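Putative sugar isomerase (Parabacteroides distasonis, PDB 3LMZ) probably isomerises or epimerises a sugar within a xylose isomerase-like TIM barrel. Local coordinates at residues E61-F66 against A98-V103; K86-I91 against L115-K120; A130-G135 against D187-D192; D146-T151 against H182-D187; D173-L178 against I216-E221. All coordinates share one frame; numbering follows the deposited sequence.

Interaction 1. Residues E61-F66 against A98-V103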
# COMPACT_ATOMS: atom_id res chain seq x y z
N GLU A 61 29.29 -15.80 -16.58
CA GLU A 61 28.37 -15.26 -17.58
C GLU A 61 26.96 -15.16 -17.01
O GLU A 61 26.26 -14.14 -17.19
CB GLU A 61 28.40 -16.11 -18.87
CG GLU A 61 27.48 -15.57 -19.92
CD GLU A 61 27.69 -16.18 -21.28
OE1 GLU A 61 28.82 -16.16 -21.77
OE2 GLU A 61 26.68 -16.66 -21.90
N GLN A 62 26.51 -16.20 -16.29
CA GLN A 62 25.20 -16.13 -15.62
C GLN A 62 25.10 -14.99 -14.60
O GLN A 62 24.06 -14.37 -14.49
CB GLN A 62 24.85 -17.47 -14.98
CG GLN A 62 24.49 -18.56 -16.00
CD GLN A 62 24.23 -19.89 -15.28
OE1 GLN A 62 24.97 -20.28 -14.37
NE2 GLN A 62 23.23 -20.62 -15.75
N ILE A 63 26.18 -14.76 -13.86
CA ILE A 63 26.23 -13.62 -12.92
C ILE A 63 26.12 -12.29 -13.63
O ILE A 63 25.35 -11.43 -13.22
CB ILE A 63 27.45 -13.72 -11.96
CG1 ILE A 63 27.27 -14.97 -11.09
CG2 ILE A 63 27.60 -12.49 -11.10
CD1 ILE A 63 28.50 -15.34 -10.31
N ARG A 64 26.88 -12.12 -14.72
CA ARG A 64 26.76 -10.91 -15.54
C ARG A 64 25.31 -10.72 -16.00
O ARG A 64 24.74 -9.63 -15.90
CB ARG A 64 27.66 -10.96 -16.79
CG ARG A 64 29.15 -10.85 -16.56
CD ARG A 64 29.90 -10.43 -17.86
NE ARG A 64 29.79 -11.42 -18.94
CZ ARG A 64 30.48 -12.57 -19.01
NH1 ARG A 64 31.34 -12.89 -18.09
NH2 ARG A 64 30.31 -13.38 -20.06
N ALA A 65 24.70 -11.79 -16.50
CA ALA A 65 23.32 -11.75 -17.04
C ALA A 65 22.36 -11.34 -15.92
O ALA A 65 21.40 -10.58 -16.12
CB ALA A 65 22.91 -13.08 -17.66
N PHE A 66 22.60 -11.82 -14.71
CA PHE A 66 21.77 -11.47 -13.55
C PHE A 66 21.87 -9.99 -13.25
O PHE A 66 20.86 -9.30 -13.18
CB PHE A 66 22.24 -12.28 -12.34
CG PHE A 66 21.61 -11.84 -11.02
CD1 PHE A 66 20.40 -12.35 -10.59
CD2 PHE A 66 22.25 -10.85 -10.28
CE1 PHE A 66 19.89 -11.90 -9.37
CE2 PHE A 66 21.72 -10.41 -9.11
CZ PHE A 66 20.58 -10.91 -8.68
N ALA A 98 29.75 -14.54 -2.67
CA ALA A 98 29.56 -13.11 -2.50
C ALA A 98 30.56 -12.26 -3.32
O ALA A 98 30.23 -11.28 -3.93
CB ALA A 98 29.60 -12.73 -1.06
N LYS A 99 31.81 -12.71 -3.29
CA LYS A 99 32.85 -11.97 -4.02
C LYS A 99 32.58 -12.00 -5.51
O LYS A 99 32.73 -10.99 -6.21
CB LYS A 99 34.23 -12.58 -3.70
CG LYS A 99 35.40 -11.89 -4.41
CD LYS A 99 36.76 -12.32 -3.87
CE LYS A 99 37.90 -11.62 -4.59
NZ LYS A 99 39.23 -12.03 -4.04
N ARG A 100 32.20 -13.18 -6.01
CA ARG A 100 31.92 -13.35 -7.44
C ARG A 100 30.71 -12.50 -7.89
O ARG A 100 30.65 -12.03 -9.01
CB ARG A 100 31.65 -14.80 -7.77
CG ARG A 100 32.90 -15.69 -7.66
CD ARG A 100 32.68 -17.18 -7.99
NE ARG A 100 32.34 -17.34 -9.38
CZ ARG A 100 31.20 -17.87 -9.86
NH1 ARG A 100 30.27 -18.42 -9.05
NH2 ARG A 100 31.03 -17.88 -11.17
N VAL A 101 29.74 -12.34 -7.00
CA VAL A 101 28.48 -11.62 -7.28
C VAL A 101 28.73 -10.11 -7.08
O VAL A 101 27.94 -9.30 -7.53
CB VAL A 101 27.32 -12.15 -6.36
CG1 VAL A 101 26.04 -11.33 -6.49
CG2 VAL A 101 27.00 -13.59 -6.76
N GLY A 102 29.83 -9.72 -6.42
CA GLY A 102 30.20 -8.32 -6.25
C GLY A 102 29.51 -7.60 -5.11
O GLY A 102 29.33 -6.39 -5.17
N VAL A 103 29.05 -8.33 -4.08
CA VAL A 103 28.49 -7.72 -2.87
C VAL A 103 29.50 -7.78 -1.70
O VAL A 103 30.50 -8.51 -1.77
CB VAL A 103 27.16 -8.34 -2.45
CG1 VAL A 103 26.13 -8.16 -3.57
CG2 VAL A 103 27.32 -9.78 -2.04
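The helix carrying Glu61-Phe66 comes nearest the last turn of helix 88-101, which ends in Ala98-Val103, at Ile63 and Val101, whose CA atoms are 6.4 Å apart. The CG2 branch of Ile63 reaches the backbone, 4.0 Å from Val101 CA, while the longer branch ends with CD1 4.2 Å from Val101 CG2. The same CD1 lies over one face of the Arg100 guanidinium, off centre toward the rim and 3.7 Å from Arg100 NH2. The arginine chain, bent at chi3 (66°), crosses the isoleucine at about a right angle. Just beyond, Gly102 with its positive phi is the C-prime residue of a Schellman motif, closed by Val103 N to Ala98 O at 3.2 Å. These are two successive outer helices of the TIM barrel. Arg100 NH2 also forms a salt bridge with Asp60 and a hydrogen bond to Ser58 O, so the apolar contact uses the flat face of a cation whose polar rim is bonded to the other helix's N-terminal approach.

Interaction 2. Residues K86-I91 against L115-K120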
# COMPACT_ATOMS: atom_id res chain seq x y z
N LYS A 86 26.35 -24.74 7.68
CA LYS A 86 26.53 -25.75 8.74
C LYS A 86 27.93 -26.41 8.71
O LYS A 86 28.17 -27.35 9.46
CB LYS A 86 25.45 -26.81 8.67
CG LYS A 86 25.53 -27.68 7.41
CD LYS A 86 24.40 -28.77 7.44
CE LYS A 86 24.20 -29.48 6.09
NZ LYS A 86 23.83 -28.58 4.97
N SER A 87 28.81 -25.93 7.86
CA SER A 87 30.18 -26.43 7.81
C SER A 87 31.11 -25.36 7.29
O SER A 87 30.66 -24.39 6.63
CB SER A 87 30.20 -27.63 6.86
OG SER A 87 30.10 -27.18 5.52
N GLU A 88 32.40 -25.54 7.54
CA GLU A 88 33.38 -24.57 7.07
C GLU A 88 33.33 -24.49 5.54
O GLU A 88 33.53 -23.42 4.97
CB GLU A 88 34.80 -25.01 7.49
CG GLU A 88 35.03 -24.84 8.94
CD GLU A 88 36.49 -25.10 9.35
OE1 GLU A 88 37.34 -25.41 8.49
OE2 GLU A 88 36.75 -24.94 10.55
N GLU A 89 33.14 -25.63 4.87
CA GLU A 89 33.06 -25.64 3.40
C GLU A 89 31.89 -24.75 2.91
O GLU A 89 32.04 -24.00 1.93
CB GLU A 89 32.87 -27.05 2.84
CG GLU A 89 32.93 -27.12 1.31
CD GLU A 89 31.97 -28.15 0.72
OE1 GLU A 89 32.34 -29.35 0.65
OE2 GLU A 89 30.85 -27.74 0.31
N GLU A 90 30.74 -24.82 3.55
CA GLU A 90 29.62 -23.97 3.14
C GLU A 90 29.97 -22.50 3.31
O GLU A 90 29.52 -21.67 2.54
CB GLU A 90 28.34 -24.36 3.91
CG GLU A 90 27.78 -25.71 3.42
CD GLU A 90 26.49 -26.13 4.14
OE1 GLU A 90 25.91 -25.35 4.92
OE2 GLU A 90 26.01 -27.27 3.85
N ILE A 91 30.67 -22.19 4.39
CA ILE A 91 31.08 -20.82 4.66
C ILE A 91 32.04 -20.39 3.54
O ILE A 91 31.97 -19.29 2.99
CB ILE A 91 31.65 -20.64 6.03
CG1 ILE A 91 30.60 -21.01 7.08
CG2 ILE A 91 32.15 -19.15 6.21
CD1 ILE A 91 31.14 -21.08 8.49
N LEU A 115 30.94 -19.62 14.36
CA LEU A 115 31.18 -18.19 14.46
C LEU A 115 32.66 -17.78 14.41
O LEU A 115 33.04 -16.81 13.74
CB LEU A 115 30.49 -17.63 15.69
CG LEU A 115 28.95 -17.51 15.51
CD1 LEU A 115 28.31 -17.24 16.86
CD2 LEU A 115 28.53 -16.50 14.50
N PRO A 116 33.56 -18.55 15.07
CA PRO A 116 34.99 -18.23 14.89
C PRO A 116 35.46 -18.29 13.42
O PRO A 116 36.28 -17.48 12.95
CB PRO A 116 35.68 -19.29 15.74
CG PRO A 116 34.65 -19.65 16.79
CD PRO A 116 33.32 -19.60 16.09
N TYR A 117 34.94 -19.24 12.65
CA TYR A 117 35.29 -19.32 11.25
C TYR A 117 34.71 -18.16 10.44
O TYR A 117 35.37 -17.61 9.55
CB TYR A 117 34.85 -20.68 10.69
CG TYR A 117 35.55 -21.03 9.38
CD1 TYR A 117 36.86 -21.45 9.39
CD2 TYR A 117 34.90 -20.98 8.17
CE1 TYR A 117 37.54 -21.78 8.24
CE2 TYR A 117 35.57 -21.29 6.97
CZ TYR A 117 36.89 -21.74 7.04
OH TYR A 117 37.61 -22.04 5.87
N VAL A 118 33.48 -17.77 10.72
CA VAL A 118 32.93 -16.55 10.12
C VAL A 118 33.82 -15.33 10.40
O VAL A 118 34.12 -14.54 9.51
CB VAL A 118 31.50 -16.28 10.61
CG1 VAL A 118 30.99 -14.91 10.04
CG2 VAL A 118 30.56 -17.41 10.16
N ASP A 119 34.31 -15.24 11.63
CA ASP A 119 35.26 -14.20 12.04
C ASP A 119 36.51 -14.19 11.15
O ASP A 119 36.92 -13.15 10.59
CB ASP A 119 35.60 -14.33 13.51
CG ASP A 119 36.44 -13.19 14.03
OD1 ASP A 119 37.64 -13.13 13.64
OD2 ASP A 119 35.96 -12.46 14.91
N LYS A 120 37.11 -15.36 10.96
CA LYS A 120 38.26 -15.53 10.06
C LYS A 120 37.92 -15.05 8.65
O LYS A 120 38.70 -14.33 7.99
CB LYS A 120 38.67 -17.03 10.01
CG LYS A 120 39.91 -17.32 9.26
CD LYS A 120 40.14 -18.84 9.09
CE LYS A 120 41.25 -19.33 9.87
NZ LYS A 120 41.45 -20.79 9.60
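Tyr117 and Glu88 meet face to face. Glu88 CG sits 3.7 Å from the centroid of the Tyr117 ring and 5° off its normal, a CH-pi contact over the ring centre. Beyond it the carboxylate lies flat over the same ring, the two planes 6° apart, with Glu88 OE1 3.6 Å from Tyr117 CE1. The glutamate chain is extended beyond CG (chi2 -172°), which carries it across the ring. This is the solvent side: close as it is, Glu88 is exposed. The loose element here is Lys120, whose NZ stays 6.3 Å from Glu88 OE1, too far for their charged atoms to touch, although the opposite charges may still attract weakly.

The two segments open consecutive outer helices of the TIM barrel, and Ser87 is the N-cap of the first, with Ser87 OG accepting from Glu90 N at 3.1 Å. The tight part lies deeper, where Ile91 is buried. Its CB is in the plane of the tyrosine ring at the edge, and Ile91 CD1 packs 3.8 Å from Tyr117 CD2. That methyl also reaches Val118 CG2 at 4.1 Å, the isoleucine and valine chains crossing at about a right angle. Val118 continues inward onto Tyr129 and Ile158 of the barrel strands, whereas the outer end of the tyrosine is held by a hydrogen bond between Tyr117 OH and Asp92 OD1.

Interaction 3. Residues A130-G135 against D187-D192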
# COMPACT_ATOMS: atom_id res chain seq x y z
N ALA A 130 25.60 -10.53 8.39
CA ALA A 130 24.41 -10.23 9.16
C ALA A 130 23.66 -11.54 9.43
O ALA A 130 23.16 -12.13 8.50
CB ALA A 130 23.49 -9.25 8.40
N ILE A 131 23.61 -11.95 10.69
CA ILE A 131 22.95 -13.20 11.10
C ILE A 131 21.42 -12.96 11.18
O ILE A 131 20.95 -12.05 11.89
CB ILE A 131 23.46 -13.71 12.47
CG1 ILE A 131 24.95 -14.05 12.40
CG2 ILE A 131 22.61 -14.91 12.92
CD1 ILE A 131 25.65 -14.17 13.69
N HIS A 132 20.65 -13.78 10.46
CA HIS A 132 19.17 -13.64 10.46
C HIS A 132 18.55 -14.31 11.69
O HIS A 132 18.45 -15.53 11.72
CB HIS A 132 18.52 -14.17 9.17
CG HIS A 132 17.07 -13.79 9.06
ND1 HIS A 132 16.14 -14.52 8.37
CD2 HIS A 132 16.40 -12.74 9.60
CE1 HIS A 132 14.95 -13.94 8.48
NE2 HIS A 132 15.07 -12.86 9.23
N LEU A 133 18.05 -13.49 12.60
CA LEU A 133 17.36 -13.99 13.80
C LEU A 133 15.98 -14.50 13.39
O LEU A 133 15.40 -14.02 12.44
CB LEU A 133 17.33 -12.94 14.89
CG LEU A 133 16.45 -11.71 14.64
CD1 LEU A 133 14.99 -11.93 15.14
CD2 LEU A 133 17.00 -10.37 15.23
N HIS A 134 15.47 -15.47 14.15
CA HIS A 134 14.41 -16.36 13.68
C HIS A 134 13.19 -16.53 14.55
O HIS A 134 12.25 -17.20 14.10
CB HIS A 134 14.98 -17.74 13.38
CG HIS A 134 15.72 -17.79 12.09
ND1 HIS A 134 16.90 -18.47 11.94
CD2 HIS A 134 15.42 -17.26 10.87
CE1 HIS A 134 17.32 -18.33 10.69
NE2 HIS A 134 16.43 -17.62 10.01
N GLY A 135 13.15 -15.89 15.70
CA GLY A 135 11.98 -15.91 16.57
C GLY A 135 11.84 -17.17 17.39
O GLY A 135 12.72 -18.04 17.43
N ASP A 187 21.61 -5.25 8.48
CA ASP A 187 20.48 -5.45 7.55
C ASP A 187 19.23 -5.54 8.39
O ASP A 187 19.28 -5.72 9.63
CB ASP A 187 20.68 -6.73 6.73
CG ASP A 187 19.71 -6.89 5.58
OD1 ASP A 187 19.71 -6.00 4.72
OD2 ASP A 187 19.14 -7.97 5.48
N MSE A 188 18.07 -5.42 7.75
CA MSE A 188 16.83 -5.48 8.49
C MSE A 188 15.78 -6.10 7.56
O MSE A 188 15.70 -5.73 6.40
CB MSE A 188 16.35 -4.09 8.86
CG MSE A 188 15.24 -4.06 9.88
SE MSE A 188 14.65 -2.22 10.26
CE MSE A 188 16.51 -1.66 10.89
N HIS A 189 14.99 -7.01 8.13
CA HIS A 189 13.74 -7.47 7.49
C HIS A 189 12.60 -6.75 8.19
O HIS A 189 12.36 -6.93 9.42
CB HIS A 189 13.61 -9.00 7.58
CG HIS A 189 14.57 -9.73 6.70
ND1 HIS A 189 14.56 -11.10 6.54
CD2 HIS A 189 15.52 -9.26 5.85
CE1 HIS A 189 15.49 -11.44 5.66
NE2 HIS A 189 16.09 -10.34 5.22
N ILE A 190 11.82 -6.03 7.38
CA ILE A 190 10.57 -5.40 7.81
C ILE A 190 9.44 -6.33 7.46
O ILE A 190 9.49 -7.02 6.43
CB ILE A 190 10.37 -3.96 7.26
CG1 ILE A 190 10.48 -3.92 5.74
CG2 ILE A 190 11.43 -3.01 7.89
CD1 ILE A 190 9.98 -2.64 5.16
N LYS A 191 8.46 -6.41 8.35
CA LYS A 191 7.27 -7.26 8.23
C LYS A 191 6.43 -6.89 9.45
O LYS A 191 6.91 -6.19 10.37
CB LYS A 191 7.63 -8.77 8.27
CG LYS A 191 8.45 -9.17 9.51
CD LYS A 191 8.86 -10.64 9.52
CE LYS A 191 9.83 -10.97 8.42
NZ LYS A 191 10.42 -12.38 8.64
N ASP A 192 5.18 -7.31 9.39
CA ASP A 192 4.30 -7.12 10.51
C ASP A 192 3.73 -8.44 11.02
O ASP A 192 3.66 -9.42 10.29
CB ASP A 192 3.15 -6.17 10.13
CG ASP A 192 2.66 -5.27 11.29
OD1 ASP A 192 2.98 -5.56 12.49
OD2 ASP A 192 1.85 -4.29 10.97
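His132 presents one face of its imidazole to His189, whose CE1 stands 3.8 Å above that plane and off toward the rim. The ring centroids are 4.4 Å apart and the planes inclined at 59°, an oblique pairing. His132 NE2 and His189 ND1 approach to 3.3 Å. The first torsion of His132 sets its ring anti to the backbone N (chi1 -169°), bringing its end closer to His189 than its CB direction would suggest. Two residues earlier on both strands, Ala130 CB meets Asp187 CB at 4.1 Å, a small apolar contact.

His132 NE2 is hydrogen-bonded to Asp163 OD2, while His132 ND1 and His134 NE2 both hydrogen-bond to a bound citrate. That ligand probably came from the crystallisation liquor, but its place among these residues is consistent with a pocket at the C-terminal ends of the strands, where TIM barrels carry their active sites. Lys191 forms salt bridges with Asp163, Glu231 and Glu233. Strand 158-163 runs between strands 128-132 and 185-193, pairing in parallel with each, so the contact spans it on the barrel interior; helix 164-169 touches both segments through Leu133, Met188 and Lys191.

Interaction 4. Residues D146-T151 against H182-D187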
# COMPACT_ATOMS: atom_id res chain seq x y z
N ASP A 146 20.21 -12.48 21.51
CA ASP A 146 21.02 -13.69 21.33
C ASP A 146 22.11 -13.49 20.28
O ASP A 146 23.23 -13.95 20.47
CB ASP A 146 20.17 -14.87 20.91
CG ASP A 146 20.96 -16.16 20.90
OD1 ASP A 146 21.32 -16.63 22.02
OD2 ASP A 146 21.27 -16.70 19.82
N VAL A 147 21.84 -12.76 19.23
CA VAL A 147 22.85 -12.49 18.23
C VAL A 147 23.89 -11.58 18.81
O VAL A 147 25.09 -11.86 18.65
CB VAL A 147 22.30 -11.89 16.94
CG1 VAL A 147 23.45 -11.57 15.96
CG2 VAL A 147 21.32 -12.84 16.29
N TRP A 148 23.46 -10.58 19.57
CA TRP A 148 24.37 -9.68 20.23
C TRP A 148 25.34 -10.42 21.13
O TRP A 148 26.55 -10.22 21.05
CB TRP A 148 23.61 -8.63 21.03
CG TRP A 148 24.47 -7.61 21.74
CD1 TRP A 148 24.81 -7.57 23.09
CD2 TRP A 148 25.12 -6.49 21.14
NE1 TRP A 148 25.60 -6.46 23.34
CE2 TRP A 148 25.80 -5.78 22.17
CE3 TRP A 148 25.14 -5.97 19.84
CZ2 TRP A 148 26.49 -4.58 21.92
CZ3 TRP A 148 25.81 -4.78 19.61
CH2 TRP A 148 26.48 -4.10 20.63
N VAL A 149 24.80 -11.26 22.02
CA VAL A 149 25.65 -11.94 23.00
C VAL A 149 26.68 -12.85 22.31
O VAL A 149 27.81 -13.01 22.79
CB VAL A 149 24.78 -12.75 24.04
CG1 VAL A 149 23.69 -11.87 24.63
CG2 VAL A 149 24.20 -14.00 23.41
N HIS A 150 26.31 -13.43 21.17
CA HIS A 150 27.23 -14.33 20.41
C HIS A 150 28.22 -13.60 19.50
O HIS A 150 29.16 -14.22 19.00
CB HIS A 150 26.41 -15.34 19.61
CG HIS A 150 25.86 -16.44 20.46
ND1 HIS A 150 24.64 -16.38 21.08
CD2 HIS A 150 26.43 -17.60 20.86
CE1 HIS A 150 24.46 -17.47 21.79
NE2 HIS A 150 25.52 -18.24 21.66
N THR A 151 28.01 -12.31 19.26
CA THR A 151 28.85 -11.54 18.37
C THR A 151 29.63 -10.34 18.99
O THR A 151 30.57 -9.85 18.36
CB THR A 151 28.10 -11.02 17.16
OG1 THR A 151 27.07 -10.11 17.56
CG2 THR A 151 27.50 -12.17 16.34
N HIS A 182 22.45 -1.20 17.54
CA HIS A 182 22.70 -0.59 16.22
C HIS A 182 24.09 -0.71 15.64
O HIS A 182 24.22 -0.87 14.42
CB HIS A 182 22.24 0.89 16.17
CG HIS A 182 23.08 1.83 16.95
ND1 HIS A 182 22.91 2.05 18.30
CD2 HIS A 182 24.15 2.57 16.57
CE1 HIS A 182 23.85 2.88 18.72
NE2 HIS A 182 24.62 3.21 17.69
N THR A 183 25.11 -0.74 16.50
CA THR A 183 26.47 -0.86 15.99
C THR A 183 26.74 -2.20 15.27
O THR A 183 27.70 -2.33 14.47
CB THR A 183 27.50 -0.67 17.11
OG1 THR A 183 27.24 -1.59 18.19
CG2 THR A 183 27.41 0.79 17.67
N ARG A 184 25.90 -3.19 15.53
CA ARG A 184 25.96 -4.48 14.83
C ARG A 184 24.66 -4.82 14.08
O ARG A 184 24.39 -5.98 13.92
CB ARG A 184 26.31 -5.58 15.83
CG ARG A 184 27.73 -5.44 16.34
CD ARG A 184 28.06 -6.50 17.34
NE ARG A 184 29.41 -6.41 17.88
CZ ARG A 184 30.52 -6.93 17.34
NH1 ARG A 184 30.49 -7.57 16.19
NH2 ARG A 184 31.69 -6.80 17.96
N VAL A 185 23.82 -3.85 13.69
CA VAL A 185 22.68 -4.14 12.82
C VAL A 185 23.08 -3.74 11.39
O VAL A 185 23.25 -2.54 11.06
CB VAL A 185 21.40 -3.38 13.24
CG1 VAL A 185 20.25 -3.59 12.25
CG2 VAL A 185 20.98 -3.78 14.70
N PHE A 186 23.26 -4.76 10.53
CA PHE A 186 23.78 -4.52 9.19
C PHE A 186 22.75 -4.70 8.10
O PHE A 186 23.01 -4.41 6.93
CB PHE A 186 25.06 -5.37 8.96
CG PHE A 186 26.18 -5.02 9.92
CD1 PHE A 186 26.50 -3.69 10.22
CD2 PHE A 186 26.87 -6.02 10.60
CE1 PHE A 186 27.50 -3.37 11.11
CE2 PHE A 186 27.84 -5.69 11.50
CZ PHE A 186 28.15 -4.38 11.75
N ASP A 187 21.61 -5.25 8.48
CA ASP A 187 20.48 -5.45 7.55
C ASP A 187 19.23 -5.54 8.39
O ASP A 187 19.28 -5.72 9.63
CB ASP A 187 20.68 -6.73 6.73
CG ASP A 187 19.71 -6.89 5.58
OD1 ASP A 187 19.71 -6.00 4.72
OD2 ASP A 187 19.14 -7.97 5.48
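The guanidinium of Arg184 has the carbonyl oxygen of Thr151 over the centre of one face, 3.0 Å above its plane, and Trp148 CZ3 near its edge. Indole and guanidinium planes stand 77° apart. At the indole's own edge, in plane, lies Thr183 OG1, 3.6 Å from Trp148 CH2. The contact joins an outer helix of the TIM barrel, 144-151, to the turn leading into barrel strand 185-193. Fully extended from CG to NE (chi2 179°, chi3 -179°), the arginine passes the indole at about a right angle, with Arg184 CD 3.6 Å from Trp148 CZ3. Thr151 O is not hydrogen-bonded to the arginine despite lying 3.1 Å from Arg184 NH1, because the angle is poor. The true acceptors are backbone oxygens of Leu154, Asp155 and Ile158, which grip the buried guanidinium, fixing its rotation beside the end of helix 144-151. Trp148 also stacks on Tyr181. Thr151 OG1 lies 3.7 Å from Arg184 CD and donates to Val147 O at 2.9 Å, from above the carbonyl plane.

Interaction 5. Residues D173-L178 against I216-E221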
# COMPACT_ATOMS: atom_id res chain seq x y z
N ASP A 173 11.20 -5.94 22.12
CA ASP A 173 10.87 -4.65 21.50
C ASP A 173 11.92 -4.38 20.40
O ASP A 173 13.09 -4.15 20.70
CB ASP A 173 10.93 -3.56 22.58
CG ASP A 173 10.65 -2.18 22.06
OD1 ASP A 173 10.69 -1.91 20.86
OD2 ASP A 173 10.32 -1.34 22.89
N PRO A 174 11.51 -4.47 19.13
CA PRO A 174 12.57 -4.34 18.09
C PRO A 174 13.16 -2.93 18.01
O PRO A 174 14.27 -2.74 17.55
CB PRO A 174 11.83 -4.69 16.82
CG PRO A 174 10.41 -4.39 17.09
CD PRO A 174 10.18 -4.69 18.54
N VAL A 175 12.38 -1.92 18.41
CA VAL A 175 12.86 -0.55 18.41
C VAL A 175 13.91 -0.38 19.54
O VAL A 175 14.95 0.19 19.29
CB VAL A 175 11.66 0.45 18.55
CG1 VAL A 175 12.18 1.88 18.60
CG2 VAL A 175 10.62 0.23 17.38
N ALA A 176 13.64 -0.91 20.74
CA ALA A 176 14.62 -0.84 21.84
C ALA A 176 15.84 -1.70 21.52
O ALA A 176 16.98 -1.33 21.85
CB ALA A 176 14.00 -1.21 23.20
N ASP A 177 15.63 -2.84 20.83
CA ASP A 177 16.79 -3.66 20.42
C ASP A 177 17.67 -2.89 19.40
O ASP A 177 18.90 -2.93 19.47
CB ASP A 177 16.33 -5.02 19.89
CG ASP A 177 15.90 -5.95 20.99
OD1 ASP A 177 16.06 -5.62 22.19
OD2 ASP A 177 15.33 -6.99 20.67
N LEU A 178 17.03 -2.22 18.45
CA LEU A 178 17.78 -1.38 17.49
C LEU A 178 18.61 -0.30 18.23
O LEU A 178 19.80 -0.10 17.90
CB LEU A 178 16.85 -0.76 16.43
CG LEU A 178 17.54 0.22 15.46
CD1 LEU A 178 18.64 -0.45 14.57
CD2 LEU A 178 16.44 0.88 14.60
N ILE A 216 10.98 3.98 12.45
CA ILE A 216 11.52 5.01 11.56
C ILE A 216 12.24 6.12 12.32
O ILE A 216 13.35 6.52 11.96
CB ILE A 216 10.39 5.60 10.74
CG1 ILE A 216 9.95 4.57 9.70
CG2 ILE A 216 10.75 6.99 10.16
CD1 ILE A 216 10.80 4.45 8.54
N ARG A 217 11.66 6.58 13.43
CA ARG A 217 12.33 7.58 14.22
C ARG A 217 13.64 7.06 14.78
O ARG A 217 14.63 7.78 14.84
CB ARG A 217 11.42 8.07 15.36
CG ARG A 217 10.29 8.95 14.94
CD ARG A 217 9.51 9.46 16.16
NE ARG A 217 8.15 9.73 15.74
CZ ARG A 217 7.09 8.94 16.00
NH1 ARG A 217 7.18 7.85 16.78
NH2 ARG A 217 5.92 9.32 15.52
N MSE A 218 13.65 5.80 15.21
CA MSE A 218 14.85 5.22 15.78
C MSE A 218 15.96 5.04 14.75
O MSE A 218 17.16 5.20 15.05
CB MSE A 218 14.56 3.89 16.50
CG MSE A 218 15.77 3.36 17.28
SE MSE A 218 16.52 4.57 18.58
CE MSE A 218 15.03 4.63 19.83
N MSE A 219 15.58 4.71 13.54
CA MSE A 219 16.59 4.56 12.48
C MSE A 219 17.27 5.88 12.17
O MSE A 219 18.45 5.92 11.87
CB MSE A 219 16.02 3.91 11.21
CG MSE A 219 15.63 2.44 11.39
SE MSE A 219 15.09 1.54 9.76
CE MSE A 219 13.37 2.41 9.62
N ARG A 220 16.47 6.94 12.23
CA ARG A 220 17.04 8.30 12.11
C ARG A 220 17.96 8.59 13.30
O ARG A 220 19.07 9.07 13.13
CB ARG A 220 15.93 9.33 12.02
CG ARG A 220 15.12 9.30 10.77
CD ARG A 220 13.92 10.22 10.87
NE ARG A 220 13.00 9.98 9.77
CZ ARG A 220 11.76 10.41 9.77
NH1 ARG A 220 11.33 11.12 10.81
NH2 ARG A 220 10.96 10.14 8.73
N GLU A 221 17.51 8.24 14.50
CA GLU A 221 18.27 8.54 15.72
C GLU A 221 19.63 7.83 15.74
O GLU A 221 20.63 8.46 16.20
CB GLU A 221 17.42 8.24 16.97
CG GLU A 221 18.19 8.23 18.26
CD GLU A 221 17.33 7.88 19.48
OE1 GLU A 221 16.11 8.17 19.47
OE2 GLU A 221 17.89 7.31 20.45
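Leu178 and selenomethionine Met218 slide past each other in opposite directions, Leu178 CD2 lying 3.7 Å from Met218 CG. They join two outer helices of the TIM barrel, 174-181 and 212-221, whose local axes are almost exactly parallel (1°) and 9.7 Å apart at closest approach. Leu178 CD2 is wedged between two neighbours, because it also meets CG of selenomethionine Met219 at 3.7 Å, there crossing that chain at about a right angle. Val175 lies at an oblique angle to Met218 and touches it with one branch, Val175 CG1 to Met218 CB at 3.8 Å. Bends at chi2 (56°) and chi3 (66°) fold Met218 back, so that its terminal CE comes within 4.1 Å of the same Val175 CG1. The side-chain contacts are all between apolar groups: Leu178 and Met219 are buried, Val175 and Met218 only partly. Ahead of the first helix, Asp173 is the N-cap, its OD1 accepting from Ala176 N at 3.1 Å from far above the carboxylate plane.

Overall arrangement
From the N terminus, interaction 1 closes a loop from helix 60-72 to helix 88-101. Interaction 2 starts on that same helix before interaction 1 has closed, so the two cross, and it reaches helix 115-125. Interaction 3 then opens on strand 128-132 and closes on strand 185-193; interaction 4 opens and closes within that span, and the two share Asp187. Interaction 5, from helix 174-181 to helix 212-221, crosses both. Interactions 1, 2 and 5 link outer helices, interaction 4 ties a helix to the turn entering a strand, and interaction 3 lies inside the barrel. Leu115 touches Ile131 and His150, connecting interaction 2 to interactions 3 and 4, while interactions 1 and 5 lie on opposite sides of the chain's centre.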